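Local coordinates for protein endoglucanase (Uncultured bacterium, PDB 3X17) that probably hydrolyses internal beta-1,4-glucosidic bonds of cellulose, as a family 9 glycoside hydrolase carrying an N-terminal Ig-like domain, at residues T52-W65 against F88-V102. Numbering follows the deposited sequence.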
loop_
_atom_site.group_PDB
_atom_site.type_symbol
_atom_site.label_atom_id
_atom_site.label_comp_id
_atom_site.label_asym_id
_atom_site.label_seq_id
_atom_site.Cartn_x
_atom_site.Cartn_y
_atom_site.Cartn_z
ATOM N N THR A 52 25.341 -14.993 20.784
ATOM C CA THR A 52 24.209 -15.232 21.680
ATOM C C THR A 52 23.296 -14.016 21.798
ATOM O O THR A 52 23.754 -12.906 22.058
ATOM C CB THR A 52 24.670 -15.679 23.081
ATOM O OG1 THR A 52 25.288 -16.963 22.978
ATOM C CG2 THR A 52 23.494 -15.779 24.031
ATOM N N LEU A 53 21.999 -14.241 21.622
ATOM C CA LEU A 53 21.015 -13.170 21.813
ATOM C C LEU A 53 20.249 -13.322 23.112
ATOM O O LEU A 53 19.770 -14.414 23.445
ATOM C CB LEU A 53 20.036 -13.127 20.642
ATOM C CG LEU A 53 18.905 -12.083 20.688
ATOM C CD1 LEU A 53 19.431 -10.684 20.352
ATOM C CD2 LEU A 53 17.842 -12.472 19.678
ATOM N N GLN A 54 20.072 -12.212 23.812
ATOM C CA GLN A 54 19.102 -12.154 24.873
ATOM C C GLN A 54 17.979 -11.193 24.497
ATOM O O GLN A 54 18.198 -10.227 23.763
ATOM C CB GLN A 54 19.765 -11.709 26.179
ATOM C CG GLN A 54 21.016 -12.479 26.524
ATOM C CD GLN A 54 21.744 -11.857 27.696
ATOM O OE1 GLN A 54 21.961 -10.647 27.728
ATOM N NE2 GLN A 54 22.088 -12.675 28.685
ATOM N N ILE A 55 16.773 -11.490 24.968
ATOM C CA ILE A 55 15.718 -10.496 25.048
ATOM C C ILE A 55 15.571 -10.106 26.502
ATOM O O ILE A 55 15.553 -10.961 27.380
ATOM C CB ILE A 55 14.359 -11.036 24.587
ATOM C CG1 ILE A 55 14.414 -11.647 23.173
ATOM C CG2 ILE A 55 13.240 -10.005 24.857
ATOM C CD1 ILE A 55 15.114 -10.810 22.112
ATOM N N VAL A 56 15.365 -8.821 26.739
ATOM C CA VAL A 56 15.531 -8.247 28.062
ATOM C C VAL A 56 14.358 -7.292 28.346
ATOM O O VAL A 56 13.997 -6.488 27.498
ATOM C CB VAL A 56 16.856 -7.469 28.108
ATOM C CG1 VAL A 56 16.917 -6.638 29.331
ATOM C CG2 VAL A 56 18.039 -8.429 28.049
ATOM N N ARG A 57 13.736 -7.399 29.514
ATOM C CA ARG A 57 12.713 -6.414 29.899
ATOM C C ARG A 57 13.266 -4.993 29.787
ATOM O O ARG A 57 14.409 -4.726 30.178
ATOM C CB ARG A 57 12.179 -6.675 31.314
ATOM C CG ARG A 57 11.222 -7.864 31.420
ATOM C CD ARG A 57 9.914 -7.487 32.117
ATOM N NE ARG A 57 10.138 -7.085 33.502
ATOM C CZ ARG A 57 10.280 -7.937 34.514
ATOM N NH1 ARG A 57 10.185 -9.246 34.307
ATOM N NH2 ARG A 57 10.507 -7.480 35.740
ATOM N N ALA A 58 12.487 -4.101 29.181
ATOM C CA ALA A 58 12.897 -2.707 29.046
ATOM C C ALA A 58 13.170 -2.076 30.407
ATOM O O ALA A 58 14.172 -1.390 30.578
ATOM C CB ALA A 58 11.848 -1.904 28.288
ATOM N N ASP A 59 12.270 -2.307 31.360
ATOM C CA ASP A 59 12.369 -1.717 32.700
ATOM C C ASP A 59 13.582 -2.190 33.531
ATOM O O ASP A 59 14.386 -1.360 33.969
ATOM C CB ASP A 59 11.055 -1.906 33.480
ATOM C CG ASP A 59 10.607 -3.360 33.536
ATOM O OD1 ASP A 59 11.452 -4.261 33.341
ATOM O OD2 ASP A 59 9.406 -3.609 33.781
ATOM N N ASP A 60 13.734 -3.513 33.692
ATOM C CA ASP A 60 14.778 -4.121 34.545
ATOM C C ASP A 60 16.115 -4.279 33.866
ATOM O O ASP A 60 17.160 -4.100 34.491
ATOM C CB ASP A 60 14.361 -5.511 34.993
ATOM C CG ASP A 60 13.160 -5.486 35.871
ATOM O OD1 ASP A 60 12.623 -4.379 36.077
ATOM O OD2 ASP A 60 12.743 -6.566 36.341
ATOM N N GLY A 61 16.088 -4.821 32.656
ATOM C CA GLY A 61 17.269 -5.471 32.116
ATOM C C GLY A 61 17.282 -6.951 32.463
ATOM O O GLY A 61 18.223 -7.665 32.133
ATOM N N GLN A 62 16.215 -7.415 33.103
ATOM C CA GLN A 62 16.007 -8.843 33.331
ATOM C C GLN A 62 15.924 -9.666 32.030
ATOM O O GLN A 62 15.012 -9.480 31.222
ATOM C CB GLN A 62 14.743 -9.051 34.156
ATOM C CG GLN A 62 14.114 -10.422 33.965
ATOM C CD GLN A 62 13.513 -10.995 35.241
ATOM O OE1 GLN A 62 12.800 -10.306 35.983
ATOM N NE2 GLN A 62 13.772 -12.278 35.483
ATOM N N VAL A 63 16.874 -10.576 31.835
ATOM C CA VAL A 63 16.819 -11.503 30.708
ATOM C C VAL A 63 15.591 -12.412 30.719
ATOM O O VAL A 63 15.293 -13.076 31.713
ATOM C CB VAL A 63 18.076 -12.353 30.611
ATOM C CG1 VAL A 63 18.035 -13.190 29.332
ATOM C CG2 VAL A 63 19.320 -11.461 30.660
ATOM N N VAL A 64 14.848 -12.407 29.618
ATOM C CA VAL A 64 13.605 -13.158 29.577
ATOM C C VAL A 64 13.669 -14.251 28.512
ATOM O O VAL A 64 12.853 -15.174 28.488
ATOM C CB VAL A 64 12.378 -12.212 29.442
ATOM C CG1 VAL A 64 12.214 -11.707 28.015
ATOM C CG2 VAL A 64 11.118 -12.877 29.947
ATOM N N TRP A 65 14.733 -14.210 27.720
ATOM C CA TRP A 65 14.926 -15.155 26.634
ATOM C C TRP A 65 16.397 -15.089 26.238
ATOM O O TRP A 65 16.987 -14.019 26.174
ATOM C CB TRP A 65 14.002 -14.799 25.442
ATOM C CG TRP A 65 13.976 -15.811 24.318
ATOM C CD1 TRP A 65 12.975 -16.698 24.042
ATOM C CD2 TRP A 65 14.955 -15.982 23.280
ATOM N NE1 TRP A 65 13.282 -17.432 22.917
ATOM C CE2 TRP A 65 14.495 -17.026 22.437
ATOM C CE3 TRP A 65 16.143 -15.322 22.949
ATOM C CZ2 TRP A 65 15.193 -17.440 21.296
ATOM C CZ3 TRP A 65 16.857 -15.755 21.837
ATOM C CH2 TRP A 65 16.382 -16.813 21.023
ATOM N N PHE A 88 12.720 -15.767 18.542
ATOM C CA PHE A 88 12.274 -15.818 19.920
ATOM C C PHE A 88 10.757 -15.920 20.064
ATOM O O PHE A 88 10.188 -15.352 20.995
ATOM C CB PHE A 88 12.827 -14.630 20.716
ATOM C CG PHE A 88 12.433 -13.270 20.161
ATOM C CD1 PHE A 88 13.162 -12.690 19.138
ATOM C CD2 PHE A 88 11.436 -12.520 20.770
ATOM C CE1 PHE A 88 12.862 -11.410 18.680
ATOM C CE2 PHE A 88 11.116 -11.255 20.319
ATOM C CZ PHE A 88 11.834 -10.690 19.275
ATOM N N THR A 89 10.122 -16.656 19.151
ATOM C CA THR A 89 8.674 -16.969 19.203
ATOM C C THR A 89 8.162 -17.376 20.586
ATOM O O THR A 89 7.049 -16.996 20.979
ATOM C CB THR A 89 8.311 -18.113 18.206
ATOM O OG1 THR A 89 8.689 -17.725 16.878
ATOM C CG2 THR A 89 6.829 -18.391 18.213
ATOM N N SER A 90 8.951 -18.206 21.273
ATOM C CA SER A 90 8.621 -18.751 22.613
ATOM C C SER A 90 8.203 -17.670 23.578
ATOM O O SER A 90 7.401 -17.923 24.473
ATOM C CB SER A 90 9.848 -19.444 23.236
ATOM O OG SER A 90 10.128 -20.665 22.589
ATOM N N LEU A 91 8.814 -16.507 23.450
ATOM C CA LEU A 91 8.531 -15.404 24.310
ATOM C C LEU A 91 7.180 -14.908 23.904
ATOM O O LEU A 91 7.027 -14.516 22.776
ATOM C CB LEU A 91 9.578 -14.321 24.098
ATOM C CG LEU A 91 9.696 -13.298 25.201
ATOM C CD1 LEU A 91 10.379 -12.081 24.788
ATOM C CD2 LEU A 91 8.353 -13.001 25.641
ATOM N N THR A 92 6.197 -14.956 24.805
ATOM C CA THR A 92 4.837 -14.536 24.467
ATOM C C THR A 92 4.237 -13.690 25.568
ATOM O O THR A 92 3.074 -13.304 25.481
ATOM C CB THR A 92 3.869 -15.715 24.193
ATOM O OG1 THR A 92 3.538 -16.355 25.426
ATOM C CG2 THR A 92 4.445 -16.746 23.222
ATOM N N ALA A 93 5.026 -13.373 26.587
ATOM C CA ALA A 93 4.556 -12.467 27.659
ATOM C C ALA A 93 4.478 -10.992 27.236
ATOM O O ALA A 93 5.474 -10.403 26.802
ATOM C CB ALA A 93 5.394 -12.630 28.951
ATOM N N PRO A 94 3.264 -10.416 27.285
ATOM C CA PRO A 94 3.029 -9.026 26.887
ATOM C C PRO A 94 3.890 -8.065 27.671
ATOM O O PRO A 94 3.927 -8.141 28.901
ATOM C CB PRO A 94 1.551 -8.790 27.254
ATOM C CG PRO A 94 0.922 -10.149 27.317
ATOM C CD PRO A 94 2.027 -11.210 27.238
ATOM N N GLY A 95 4.489 -7.102 26.977
ATOM C CA GLY A 95 5.281 -6.071 27.630
ATOM C C GLY A 95 6.246 -5.365 26.698
ATOM O O GLY A 95 6.133 -5.456 25.468
ATOM N N ARG A 96 7.258 -4.741 27.279
ATOM C CA ARG A 96 8.213 -3.989 26.487
ATOM C C ARG A 96 9.614 -4.520 26.692
ATOM O O ARG A 96 10.016 -4.778 27.825
ATOM C CB ARG A 96 8.165 -2.528 26.907
ATOM C CG ARG A 96 8.626 -1.603 25.831
ATOM C CD ARG A 96 7.822 -0.295 25.824
ATOM N NE ARG A 96 8.272 0.510 24.697
ATOM C CZ ARG A 96 7.832 0.357 23.456
ATOM N NH1 ARG A 96 6.815 -0.461 23.208
ATOM N NH2 ARG A 96 8.370 1.068 22.474
ATOM N N TYR A 97 10.389 -4.578 25.614
ATOM C CA TYR A 97 11.620 -5.353 25.606
ATOM C C TYR A 97 12.740 -4.721 24.766
ATOM O O TYR A 97 12.496 -3.845 23.926
ATOM C CB TYR A 97 11.358 -6.780 25.102
ATOM C CG TYR A 97 10.317 -7.550 25.896
ATOM C CD1 TYR A 97 10.677 -8.348 26.981
ATOM C CD2 TYR A 97 8.988 -7.546 25.507
ATOM C CE1 TYR A 97 9.724 -9.077 27.684
ATOM C CE2 TYR A 97 8.036 -8.261 26.194
ATOM C CZ TYR A 97 8.410 -9.046 27.268
ATOM O OH TYR A 97 7.440 -9.762 27.927
ATOM N N VAL A 98 13.940 -5.262 24.925
ATOM C CA VAL A 98 15.068 -4.951 24.074
ATOM C C VAL A 98 15.784 -6.238 23.681
ATOM O O VAL A 98 15.855 -7.186 24.467
ATOM C CB VAL A 98 16.032 -4.015 24.800
ATOM C CG1 VAL A 98 17.391 -4.037 24.148
ATOM C CG2 VAL A 98 15.452 -2.588 24.834
ATOM N N ALA A 99 16.275 -6.294 22.449
ATOM C CA ALA A 99 17.122 -7.400 22.018
ATOM C C ALA A 99 18.589 -6.998 22.130
ATOM O O ALA A 99 18.986 -5.893 21.714
ATOM C CB ALA A 99 16.789 -7.818 20.573
ATOM N N GLN A 100 19.397 -7.916 22.663
ATOM C CA GLN A 100 20.741 -7.603 23.144
ATOM C C GLN A 100 21.641 -8.744 22.750
ATOM O O GLN A 100 21.471 -9.853 23.243
ATOM C CB GLN A 100 20.717 -7.484 24.672
ATOM C CG GLN A 100 22.080 -7.252 25.316
ATOM C CD GLN A 100 22.628 -5.874 25.014
ATOM O OE1 GLN A 100 23.674 -5.729 24.381
ATOM N NE2 GLN A 100 21.902 -4.846 25.444
ATOM N N VAL A 101 22.582 -8.510 21.849
ATOM C CA VAL A 101 23.566 -9.549 21.555
ATOM C C VAL A 101 24.705 -9.478 22.576
ATOM O O VAL A 101 25.173 -8.378 22.895
ATOM C CB VAL A 101 24.094 -9.436 20.119
ATOM C CG1 VAL A 101 25.351 -10.311 19.912
ATOM C CG2 VAL A 101 23.003 -9.835 19.143
ATOM N N VAL A 102 25.039 -10.616 23.194
ATOM C CA VAL A 102 26.032 -10.639 24.271
ATOM C C VAL A 102 27.375 -10.191 23.707
ATOM O O VAL A 102 27.837 -10.713 22.687
ATOM C CB VAL A 102 26.153 -12.058 24.948
ATOM C CG1 VAL A 102 27.293 -12.087 25.993
ATOM C CG2 VAL A 102 24.831 -12.471 25.617
HETATM O O HOH W 1 27.338 -13.300 21.302
#
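Phe-88 meets Trp-65 with its CB and Ile-55 with its ring, a compact example of how side chains from one face of a sheet pack into the core of an Ig-like domain. Its CB sits over the face of the Trp-65 five-membered ring, 3.5 Å from the centroid. Ile-55 CD1 lies over the face of the Phe-88 ring, 4.0 Å from its centroid and 8° off the normal, a CH-pi contact. With CG between the backbone N and the carbonyl carbon (chi1 59°), the phenyl is turned to Ile-55 while CB stays on the indole. Replacing Trp-65 by alanine would probably open a gap where the indole face supports Phe-88 CB, leaving the phenyl less firmly set against Ile-55. The other branch of Ile-55, CG2, touches Leu-91 CD1 at 3.5 Å and Tyr-97 CD1 at 3.7 Å. Val-64 CG1 joins this cluster, 3.6 Å from Tyr-97 CE1. Val-64 and Trp-65 both face Ile-55 in a classic beta bulge, bringing both side chains to the 88-102 segment. Beyond Ile-55, Leu-53 CD1 bridges Ala-99 CB and Val-101 CG2. Antiparallel backbone bonds join the strands, including a nearly straight one from Gln-54 N to Gln-100 O (2.8 Å, 175°). On the other face, Gln-54 lies alongside Gln-100 and its NE2 bonds to Glu-66. Strand 52-57 thus runs between strands 63-74 and 95-101, the latter flanked by strand 110-112, while Ala-33 of strand 32-37 touches Leu-53 and Phe-88.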